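Local coordinates for protein putative NADH dehydrogenase/NAD(P)H nitroreductase (Bacteroides thetaiotaomicron VPI-5482, PDB 3KWK) that binds flavin mononucleotide and probably works as an NAD(P)H-dependent oxidoreductase of the nitroreductase family, at residues D36-A41 / M115-V120; V57-R62 / D66-A71; A70-A75 / E132-Y137. All blocks are in the same frame, centred on the assembly; numbering follows the deposited sequence. Where two conformers were deposited one is given.

Contact 1 (D36-A41 / M115-V120); sequences DLMLRA and MGLGAV. With FMN (flavin mononucleotide), chain B.
Met115, a selenomethionine, meets two neighbouring residues of helix 32-43 at once. Its SE lies 4.0 Å from Leu37 CD1, the two side chains crossing at about a right angle. The Met115 side chain bends at its last torsion (chi3 -78°), which carries the methyl onto the adjacent residue, so that Met115 CE sits 3.6 Å from Met38 CG. Gly116, with positive phi, is the C-prime residue of a Schellman motif ending helix 97-114; Leu117 N bonds back to Ala112 O, and the chain is turned toward the sheet. Leu117 then sends CD1 to the selenium of Met38, at 3.9 Å. Met38, itself selenomethionine, is thus touched in mid-chain by one residue and at SE by another, while Ile108 of helix 97-114 and Phe152 of strand 144-153 pack against it. Gly118 pairs with Gly153, and the methyl of Ala119 packs on Leu109 and Phe152. At Val120, CG2 takes the position opposite the backbone N and approaches N1 of the flavin at 3.6 Å. Helix 32-43 thus packs on the apolar turn between the Schellman-ended helix 97-114 and strand 118-123, which runs on to the FMN pocket, as part of the nitroreductase fold.

Contact 2 (V57-R62 / D66-A71); sequences VVVSDR and DSMAAA
Val59 projects from the end of strand 54-59 to meet Met68 tip to tip, its CG1 lying 4.0 Å from Met68 CE. The bend at the last torsion of this selenomethionine (chi3 -72°) aims the methyl at the valine, and Ile86 of the next strand packs against both. In the first turn of the helix that follows, the chemistry is ionic. Arg62 grips Asp66 side-on with two nitrogens directed at one oxygen: NH2 reaches Asp66 OD1 at 2.9 Å, and NE reaches that OD1 at 3.2 Å. Both come from the same face of the carboxylate, well above its plane, whereas the oxygen lies nearly in the plane of the guanidinium; the two planes are 35° apart. The same two residues also share the helical bond from Asp66 N to Arg62 O, 3.0 Å. Arg62 NH1 also donates to Ala81 O, so a leucine here would probably leave the Asp66 carboxylate without its countercharge and that carbonyl without this donor. Asp61 OD1 accepts from Lys64 N as the N-cap. The arrangement exemplifies a strand-to-helix turn with an N-capped first turn and an i to i+4 salt bridge, beside an edge strand that continues the sheet into the second subunit.

Contact 3 (A70-A75 / E132-Y137); sequences AALPYA and EVVRKY. With FMN (flavin mononucleotide), chain B.
The flavin is met here at the edge of its pyrimidine ring: FMN N3 donates to Tyr74 O at 2.9 Å with an N-H...O angle of 155°, and Tyr74 CB lies 3.5 Å from the same N3. The tyrosine ring itself makes a cation-pi contact with Lys49 of the second subunit. A second ring, that of Tyr137, has Lys136 CG over one face, 4.3 Å above the plane and displaced toward the rim, while its CE1 and CD2 meet Ser67 and Met68 of helix 62-71. Between the flavin and Tyr137 lies the direct packing of the segments, and its centre is Val133. Both of its methyls straddle one small group, Val133 CG1 standing 3.7 Å and CG2 3.8 Å from Ala71 CB. With CG1 opposite the backbone N (chi1 170°), this branch also comes within 4.1 Å of Leu72 CG, while the leucine and valine side chains run past one another in opposite directions. Leu72 CD2 adds a touch on Val133 CB at 4.2 Å, and Leu72 CD1 comes, more loosely, within 4.5 Å of the buried Val134 CG2. Val134 also packs on Pro146 and Val149 of strand 144-153. Leu72, where the chain leaves helix 62-71, and then Pro73 and Tyr74 all pack on Arg130, a residue of the flavin pocket. Across the two segments the chemistry is therefore wholly apolar, a matter of shape between methyl groups. The polar bond to the flavin comes from the backbone carbonyl of Tyr74. Because the acceptor is a main-chain carbonyl, this bond probably depends on where the backbone runs more than on which side chain the residue carries.

Taken together, the three contacts show that depth alone does not set the chemistry. Contact 1 is the buried one, built on selenomethionine and leucine side chains between helix 32-43 and the approach to strand 118-123. Contacts 2 and 3 are both only partly buried, but only contact 2 joins its segments by a salt bridge, whereas contact 3 is apolar between its segments. These two lie about 8 Å apart, centre to centre; they share helix 62-71 and touch. Contacts 1 and 2 meet through Leu39 and Val58. Contacts 1 and 3 do not touch, yet each reaches the same FMN, one by packing and the other by a hydrogen bond.

Contact 1 (D36-A41 / M115-V120)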
loop_
_atom_site.group_PDB
_atom_site.type_symbol
_atom_site.label_atom_id
_atom_site.label_comp_id
_atom_site.label_asym_id
_atom_site.label_seq_id
_atom_site.Cartn_x
_atom_site.Cartn_y
_atom_site.Cartn_z
ATOM N N ASP A 36 -17.244 -4.700 6.424
ATOM C CA ASP A 36 -17.524 -4.851 4.984
ATOM C C ASP A 36 -16.826 -3.787 4.139
ATOM O O ASP A 36 -16.221 -4.094 3.119
ATOM C CB ASP A 36 -19.028 -4.847 4.721
ATOM C CG ASP A 36 -19.805 -6.027 5.388
ATOM O OD1 ASP A 36 -19.186 -7.059 5.701
ATOM O OD2 ASP A 36 -21.075 -5.905 5.596
ATOM N N LEU A 37 -16.852 -2.543 4.627
ATOM C CA LEU A 37 -16.197 -1.437 3.935
ATOM C C LEU A 37 -14.673 -1.549 3.950
ATOM O O LEU A 37 -14.007 -1.181 2.986
ATOM C CB LEU A 37 -16.692 -0.096 4.496
ATOM C CG LEU A 37 -18.079 0.331 4.006
ATOM C CD1 LEU A 37 -18.684 1.434 4.926
ATOM C CD2 LEU A 37 -18.017 0.814 2.553
HETATM N N MSE A 38 -14.110 -2.042 5.045
HETATM C CA MSE A 38 -12.646 -2.297 5.084
HETATM C C MSE A 38 -12.276 -3.305 3.983
HETATM O O MSE A 38 -11.274 -3.134 3.304
HETATM C CB MSE A 38 -12.229 -2.810 6.471
HETATM C CG MSE A 38 -12.293 -1.754 7.488
HETATM SE SE MSE A 38 -12.085 -2.486 9.339
HETATM C CE MSE A 38 -10.371 -2.957 9.049
ATOM N N LEU A 39 -13.029 -4.394 3.852
ATOM C CA LEU A 39 -12.761 -5.409 2.816
ATOM C C LEU A 39 -12.916 -4.825 1.407
ATOM O O LEU A 39 -12.062 -5.083 0.534
ATOM C CB LEU A 39 -13.685 -6.622 3.036
ATOM C CG LEU A 39 -13.415 -7.397 4.345
ATOM C CD1 LEU A 39 -14.587 -8.316 4.666
ATOM C CD2 LEU A 39 -12.159 -8.199 4.266
ATOM N N ARG A 40 -13.967 -4.042 1.183
ATOM C CA ARG A 40 -14.144 -3.377 -0.095
ATOM C C ARG A 40 -12.982 -2.447 -0.394
ATOM O O ARG A 40 -12.532 -2.355 -1.549
ATOM C CB ARG A 40 -15.459 -2.614 -0.098
ATOM C CG ARG A 40 -15.820 -1.909 -1.374
ATOM C CD ARG A 40 -17.199 -1.300 -1.211
ATOM N NE ARG A 40 -18.253 -2.181 -1.732
ATOM C CZ ARG A 40 -18.772 -3.226 -1.077
ATOM N NH1 ARG A 40 -18.365 -3.529 0.151
ATOM N NH2 ARG A 40 -19.717 -3.969 -1.646
ATOM N N ALA A 41 -12.478 -1.760 0.639
ATOM C CA ALA A 41 -11.330 -0.921 0.475
ATOM C C ALA A 41 -10.079 -1.739 0.028
ATOM O O ALA A 41 -9.378 -1.391 -0.943
ATOM C CB ALA A 41 -11.003 -0.096 1.772
HETATM N N MSE A 115 -13.037 5.425 9.795
HETATM C CA MSE A 115 -14.282 5.021 10.453
HETATM C C MSE A 115 -14.097 4.918 11.975
HETATM O O MSE A 115 -14.863 4.280 12.671
HETATM C CB MSE A 115 -14.780 3.689 9.876
HETATM C CG MSE A 115 -15.160 3.841 8.368
HETATM SE SE MSE A 115 -15.933 2.262 7.641
HETATM C CE MSE A 115 -14.352 1.255 7.414
ATOM N N GLY A 116 -13.087 5.618 12.488
ATOM C CA GLY A 116 -12.905 5.717 13.914
ATOM C C GLY A 116 -12.347 4.472 14.582
ATOM O O GLY A 116 -12.379 4.354 15.804
ATOM N N LEU A 117 -11.824 3.559 13.777
ATOM C CA LEU A 117 -11.222 2.337 14.261
ATOM C C LEU A 117 -9.713 2.480 14.322
ATOM O O LEU A 117 -9.120 3.456 13.834
ATOM C CB LEU A 117 -11.627 1.152 13.341
ATOM C CG LEU A 117 -13.143 0.860 13.311
ATOM C CD1 LEU A 117 -13.455 -0.118 12.147
ATOM C CD2 LEU A 117 -13.667 0.337 14.662
ATOM N N GLY A 118 -9.102 1.499 14.957
ATOM C CA GLY A 118 -7.652 1.377 15.000
ATOM C C GLY A 118 -7.284 0.008 14.454
ATOM O O GLY A 118 -7.993 -0.962 14.665
ATOM N N ALA A 119 -6.142 -0.058 13.798
ATOM C CA ALA A 119 -5.646 -1.322 13.287
ATOM C C ALA A 119 -4.127 -1.292 13.265
ATOM O O ALA A 119 -3.533 -0.209 13.379
ATOM C CB ALA A 119 -6.213 -1.539 11.892
ATOM N N VAL A 120 -3.510 -2.466 13.092
ATOM C CA VAL A 120 -2.048 -2.534 12.930
ATOM C C VAL A 120 -1.706 -3.704 11.986
ATOM O O VAL A 120 -2.262 -4.804 12.114
ATOM C CB VAL A 120 -1.353 -2.717 14.313
ATOM C CG1 VAL A 120 -1.873 -3.969 15.109
ATOM C CG2 VAL A 120 0.190 -2.747 14.183
HETATM N N1 FMN B . 3.579 -3.833 14.117
HETATM C C2 FMN B . 3.451 -4.821 15.049
HETATM O O2 FMN B . 2.990 -4.539 16.169
HETATM N N3 FMN B . 3.842 -6.118 14.758
HETATM C C4 FMN B . 4.378 -6.477 13.540
HETATM O O4 FMN B . 4.712 -7.681 13.315
HETATM C C4A FMN B . 4.511 -5.460 12.591
HETATM N N5 FMN B . 5.064 -5.734 11.347
HETATM C C5A FMN B . 5.020 -4.796 10.352
HETATM C C6 FMN B . 5.437 -5.156 9.062
HETATM C C7 FMN B . 5.343 -4.220 8.044
HETATM C C7M FMN B . 5.775 -4.558 6.606
HETATM C C8 FMN B . 4.859 -2.946 8.274
HETATM C C8M FMN B . 4.779 -1.978 7.120
HETATM C C9 FMN B . 4.467 -2.590 9.552
HETATM C C9A FMN B . 4.540 -3.515 10.604
HETATM N N10 FMN B . 4.178 -3.176 11.911
HETATM C C10 FMN B . 4.102 -4.150 12.865
HETATM C "C1'" FMN B . 3.698 -1.805 12.211
HETATM C "C2'" FMN B . 4.869 -0.832 12.320
HETATM O "O2'" FMN B . 5.609 -1.050 13.525
HETATM C "C3'" FMN B . 4.398 0.632 12.194
HETATM O "O3'" FMN B . 3.852 0.868 10.896
HETATM C "C4'" FMN B . 5.554 1.648 12.416
HETATM O "O4'" FMN B . 5.985 1.574 13.782
HETATM C "C5'" FMN B . 5.168 3.085 12.056
HETATM O "O5'" FMN B . 4.085 3.425 12.916
HETATM P P FMN B . 2.645 3.896 12.313
HETATM O O1P FMN B . 2.033 2.701 11.558
HETATM O O2P FMN B . 1.905 4.229 13.627
HETATM O O3P FMN B . 2.831 5.092 11.402
#

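Contact 2 (V57-R62 / D66-A71)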
loop_
_atom_site.group_PDB
_atom_site.type_symbol
_atom_site.label_atom_id
_atom_site.label_comp_id
_atom_site.label_asym_id
_atom_site.label_seq_id
_atom_site.Cartn_x
_atom_site.Cartn_y
_atom_site.Cartn_z
ATOM N N VAL A 57 -9.095 -13.390 4.986
ATOM C CA VAL A 57 -9.737 -14.248 6.003
ATOM C C VAL A 57 -10.110 -13.313 7.151
ATOM O O VAL A 57 -9.258 -12.711 7.771
ATOM C CB VAL A 57 -8.867 -15.410 6.475
ATOM C CG1 VAL A 57 -9.601 -16.344 7.458
ATOM C CG2 VAL A 57 -8.318 -16.227 5.296
ATOM N N VAL A 58 -11.406 -13.223 7.418
ATOM C CA VAL A 58 -11.922 -12.453 8.538
ATOM C C VAL A 58 -12.036 -13.399 9.706
ATOM O O VAL A 58 -12.792 -14.350 9.630
ATOM C CB VAL A 58 -13.317 -11.859 8.220
ATOM C CG1 VAL A 58 -13.835 -11.102 9.478
ATOM C CG2 VAL A 58 -13.225 -11.004 6.932
ATOM N N VAL A 59 -11.256 -13.173 10.759
ATOM C CA VAL A 59 -11.206 -14.093 11.885
ATOM C C VAL A 59 -11.936 -13.447 13.078
ATOM O O VAL A 59 -11.507 -12.397 13.576
ATOM C CB VAL A 59 -9.775 -14.477 12.298
ATOM C CG1 VAL A 59 -9.787 -15.423 13.513
ATOM C CG2 VAL A 59 -9.008 -15.169 11.110
ATOM N N SER A 60 -12.997 -14.102 13.534
ATOM C CA SER A 60 -13.776 -13.658 14.690
ATOM C C SER A 60 -13.854 -14.720 15.777
ATOM O O SER A 60 -14.511 -14.500 16.819
ATOM C CB SER A 60 -15.190 -13.343 14.225
ATOM O OG SER A 60 -15.750 -14.492 13.613
ATOM N N ASP A 61 -13.280 -15.901 15.520
ATOM C CA ASP A 61 -13.239 -16.983 16.479
ATOM C C ASP A 61 -12.178 -16.706 17.567
ATOM O O ASP A 61 -10.976 -16.638 17.296
ATOM C CB ASP A 61 -12.940 -18.308 15.783
ATOM C CG ASP A 61 -12.957 -19.484 16.758
ATOM O OD1 ASP A 61 -11.965 -19.715 17.483
ATOM O OD2 ASP A 61 -13.998 -20.162 16.829
ATOM N N ARG A 62 -12.667 -16.547 18.801
ATOM C CA ARG A 62 -11.860 -16.226 19.971
ATOM C C ARG A 62 -10.715 -17.170 20.126
ATOM O O ARG A 62 -9.583 -16.771 20.376
ATOM C CB ARG A 62 -12.790 -16.306 21.203
ATOM C CG ARG A 62 -12.139 -15.933 22.528
ATOM C CD ARG A 62 -11.904 -14.440 22.617
ATOM N NE ARG A 62 -10.611 -14.028 22.088
ATOM C CZ ARG A 62 -10.388 -12.920 21.394
ATOM N NH1 ARG A 62 -11.382 -12.107 21.064
ATOM N NH2 ARG A 62 -9.163 -12.618 21.004
ATOM N N ASP A 66 -6.728 -16.173 19.809
ATOM C CA ASP A 66 -5.833 -16.362 20.974
ATOM C C ASP A 66 -4.681 -17.344 20.688
ATOM O O ASP A 66 -3.537 -17.166 21.150
ATOM C CB ASP A 66 -6.671 -16.863 22.154
ATOM C CG ASP A 66 -7.616 -15.773 22.717
ATOM O OD1 ASP A 66 -7.492 -14.587 22.346
ATOM O OD2 ASP A 66 -8.503 -16.125 23.489
ATOM N N SER A 67 -4.965 -18.370 19.894
ATOM C CA SER A 67 -3.968 -19.364 19.508
ATOM C C SER A 67 -2.905 -18.711 18.611
ATOM O O SER A 67 -1.705 -18.901 18.809
ATOM C CB SER A 67 -4.616 -20.576 18.830
ATOM O OG SER A 67 -5.366 -21.314 19.777
HETATM N N MSE A 68 -3.355 -17.892 17.662
HETATM C CA MSE A 68 -2.426 -17.114 16.863
HETATM C C MSE A 68 -1.606 -16.129 17.671
HETATM O O MSE A 68 -0.420 -15.943 17.401
HETATM C CB MSE A 68 -3.143 -16.431 15.673
HETATM C CG MSE A 68 -3.594 -17.468 14.633
HETATM SE SE MSE A 68 -4.300 -16.558 13.028
HETATM C CE MSE A 68 -5.849 -16.001 13.839
ATOM N N ALA A 69 -2.254 -15.461 18.623
ATOM C CA ALA A 69 -1.567 -14.521 19.501
ATOM C C ALA A 69 -0.411 -15.237 20.183
ATOM O O ALA A 69 0.675 -14.713 20.273
ATOM C CB ALA A 69 -2.525 -13.963 20.550
ATOM N N ALA A 70 -0.661 -16.438 20.672
ATOM C CA ALA A 70 0.375 -17.142 21.448
ATOM C C ALA A 70 1.590 -17.489 20.563
ATOM O O ALA A 70 2.756 -17.446 20.990
ATOM C CB ALA A 70 -0.202 -18.399 22.061
ATOM N N ALA A 71 1.308 -17.812 19.309
ATOM C CA ALA A 71 2.305 -18.332 18.399
ATOM C C ALA A 71 3.025 -17.237 17.591
ATOM O O ALA A 71 4.114 -17.466 17.077
ATOM C CB ALA A 71 1.646 -19.387 17.461
#

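Contact 3 (A70-A75 / E132-Y137)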
loop_
_atom_site.group_PDB
_atom_site.type_symbol
_atom_site.label_atom_id
_atom_site.label_comp_id
_atom_site.label_asym_id
_atom_site.label_seq_id
_atom_site.Cartn_x
_atom_site.Cartn_y
_atom_site.Cartn_z
ATOM N N ALA A 70 -0.661 -16.438 20.672
ATOM C CA ALA A 70 0.375 -17.142 21.448
ATOM C C ALA A 70 1.590 -17.489 20.563
ATOM O O ALA A 70 2.756 -17.446 20.990
ATOM C CB ALA A 70 -0.202 -18.399 22.061
ATOM N N ALA A 71 1.308 -17.812 19.309
ATOM C CA ALA A 71 2.305 -18.332 18.399
ATOM C C ALA A 71 3.025 -17.237 17.591
ATOM O O ALA A 71 4.114 -17.466 17.077
ATOM C CB ALA A 71 1.646 -19.387 17.461
ATOM N N LEU A 72 2.444 -16.044 17.467
ATOM C CA LEU A 72 3.051 -14.971 16.688
ATOM C C LEU A 72 3.771 -13.976 17.617
ATOM O O LEU A 72 3.204 -13.518 18.627
ATOM C CB LEU A 72 1.975 -14.245 15.877
ATOM C CG LEU A 72 1.329 -15.089 14.808
ATOM C CD1 LEU A 72 0.089 -14.415 14.213
ATOM C CD2 LEU A 72 2.334 -15.385 13.695
ATOM N N PRO A 73 5.031 -13.640 17.282
ATOM C CA PRO A 73 5.850 -12.908 18.253
ATOM C C PRO A 73 5.452 -11.448 18.473
ATOM O O PRO A 73 5.676 -10.905 19.579
ATOM C CB PRO A 73 7.264 -12.997 17.660
ATOM C CG PRO A 73 7.046 -13.238 16.197
ATOM C CD PRO A 73 5.795 -14.031 16.090
ATOM N N TYR A 74 4.877 -10.810 17.459
ATOM C CA TYR A 74 4.529 -9.391 17.546
ATOM C C TYR A 74 3.062 -9.165 17.146
ATOM O O TYR A 74 2.710 -8.121 16.582
ATOM C CB TYR A 74 5.483 -8.525 16.722
ATOM C CG TYR A 74 6.920 -8.760 17.107
ATOM C CD1 TYR A 74 7.440 -8.200 18.252
ATOM C CD2 TYR A 74 7.733 -9.596 16.347
ATOM C CE1 TYR A 74 8.753 -8.460 18.638
ATOM C CE2 TYR A 74 9.035 -9.857 16.719
ATOM C CZ TYR A 74 9.542 -9.289 17.859
ATOM O OH TYR A 74 10.835 -9.543 18.259
ATOM N N ALA A 75 2.202 -10.135 17.476
ATOM C CA ALA A 75 0.748 -9.999 17.316
ATOM C C ALA A 75 0.036 -10.350 18.620
ATOM O O ALA A 75 -1.073 -10.938 18.623
ATOM C CB ALA A 75 0.248 -10.871 16.170
ATOM N N GLU A 132 3.301 -20.195 8.507
ATOM C CA GLU A 132 2.801 -21.542 8.855
ATOM C C GLU A 132 1.782 -21.519 9.997
ATOM O O GLU A 132 0.812 -22.248 9.947
ATOM C CB GLU A 132 3.972 -22.468 9.187
ATOM C CG GLU A 132 3.567 -23.881 9.647
ATOM C CD GLU A 132 2.675 -24.666 8.660
ATOM O OE1 GLU A 132 2.777 -24.492 7.407
ATOM O OE2 GLU A 132 1.886 -25.506 9.170
ATOM N N VAL A 133 1.985 -20.683 11.012
ATOM C CA VAL A 133 0.987 -20.488 12.078
ATOM C C VAL A 133 -0.353 -20.131 11.474
ATOM O O VAL A 133 -1.371 -20.747 11.797
ATOM C CB VAL A 133 1.434 -19.420 13.102
ATOM C CG1 VAL A 133 0.307 -19.036 14.071
ATOM C CG2 VAL A 133 2.656 -19.926 13.858
ATOM N N VAL A 134 -0.349 -19.097 10.628
ATOM C CA VAL A 134 -1.560 -18.589 10.033
ATOM C C VAL A 134 -2.182 -19.659 9.162
ATOM O O VAL A 134 -3.380 -19.877 9.219
ATOM C CB VAL A 134 -1.310 -17.285 9.233
ATOM C CG1 VAL A 134 -2.583 -16.885 8.442
ATOM C CG2 VAL A 134 -0.807 -16.185 10.200
ATOM N N ARG A 135 -1.360 -20.370 8.388
ATOM C CA ARG A 135 -1.863 -21.449 7.518
ATOM C C ARG A 135 -2.573 -22.519 8.326
ATOM O O ARG A 135 -3.656 -22.992 7.969
ATOM C CB ARG A 135 -0.709 -22.058 6.729
ATOM C CG ARG A 135 -1.109 -23.247 5.857
ATOM C CD ARG A 135 0.051 -23.711 4.956
ATOM N NE ARG A 135 0.774 -22.558 4.325
ATOM C CZ ARG A 135 0.273 -21.771 3.362
ATOM N NH1 ARG A 135 -0.901 -21.998 2.821
ATOM N NH2 ARG A 135 0.993 -20.783 2.886
ATOM N N LYS A 136 -2.006 -22.863 9.482
ATOM C CA LYS A 136 -2.531 -23.923 10.326
ATOM C C LYS A 136 -3.929 -23.530 10.822
ATOM O O LYS A 136 -4.841 -24.339 10.781
ATOM C CB LYS A 136 -1.551 -24.231 11.482
ATOM C CG LYS A 136 -2.103 -25.148 12.571
ATOM C CD LYS A 136 -1.260 -25.139 13.850
ATOM C CE LYS A 136 -1.775 -26.195 14.831
ATOM N NZ LYS A 136 -0.743 -26.550 15.811
ATOM N N TYR A 137 -4.095 -22.313 11.325
ATOM C CA TYR A 137 -5.318 -21.925 12.005
ATOM C C TYR A 137 -6.422 -21.509 11.049
ATOM O O TYR A 137 -7.615 -21.602 11.377
ATOM C CB TYR A 137 -5.021 -20.845 13.070
ATOM C CG TYR A 137 -4.367 -21.480 14.257
ATOM C CD1 TYR A 137 -5.100 -22.307 15.101
ATOM C CD2 TYR A 137 -3.022 -21.367 14.467
ATOM C CE1 TYR A 137 -4.490 -22.967 16.169
ATOM C CE2 TYR A 137 -2.390 -22.020 15.552
ATOM C CZ TYR A 137 -3.140 -22.814 16.375
ATOM O OH TYR A 137 -2.552 -23.467 17.459
HETATM N N1 FMN B . 3.579 -3.833 14.117
HETATM C C2 FMN B . 3.451 -4.821 15.049
HETATM O O2 FMN B . 2.990 -4.539 16.169
HETATM N N3 FMN B . 3.842 -6.118 14.758
HETATM C C4 FMN B . 4.378 -6.477 13.540
HETATM O O4 FMN B . 4.712 -7.681 13.315
HETATM C C4A FMN B . 4.511 -5.460 12.591
HETATM N N5 FMN B . 5.064 -5.734 11.347
HETATM C C5A FMN B . 5.020 -4.796 10.352
HETATM C C6 FMN B . 5.437 -5.156 9.062
HETATM C C7 FMN B . 5.343 -4.220 8.044
HETATM C C7M FMN B . 5.775 -4.558 6.606
HETATM C C8 FMN B . 4.859 -2.946 8.274
HETATM C C8M FMN B . 4.779 -1.978 7.120
HETATM C C9 FMN B . 4.467 -2.590 9.552
HETATM C C9A FMN B . 4.540 -3.515 10.604
HETATM N N10 FMN B . 4.178 -3.176 11.911
HETATM C C10 FMN B . 4.102 -4.150 12.865
HETATM C "C1'" FMN B . 3.698 -1.805 12.211
HETATM C "C2'" FMN B . 4.869 -0.832 12.320
HETATM O "O2'" FMN B . 5.609 -1.050 13.525
HETATM C "C3'" FMN B . 4.398 0.632 12.194
HETATM O "O3'" FMN B . 3.852 0.868 10.896
HETATM C "C4'" FMN B . 5.554 1.648 12.416
HETATM O "O4'" FMN B . 5.985 1.574 13.782
HETATM C "C5'" FMN B . 5.168 3.085 12.056
HETATM O "O5'" FMN B . 4.085 3.425 12.916
HETATM P P FMN B . 2.645 3.896 12.313
HETATM O O1P FMN B . 2.033 2.701 11.558
HETATM O O2P FMN B . 1.905 4.229 13.627
HETATM O O3P FMN B . 2.831 5.092 11.402
#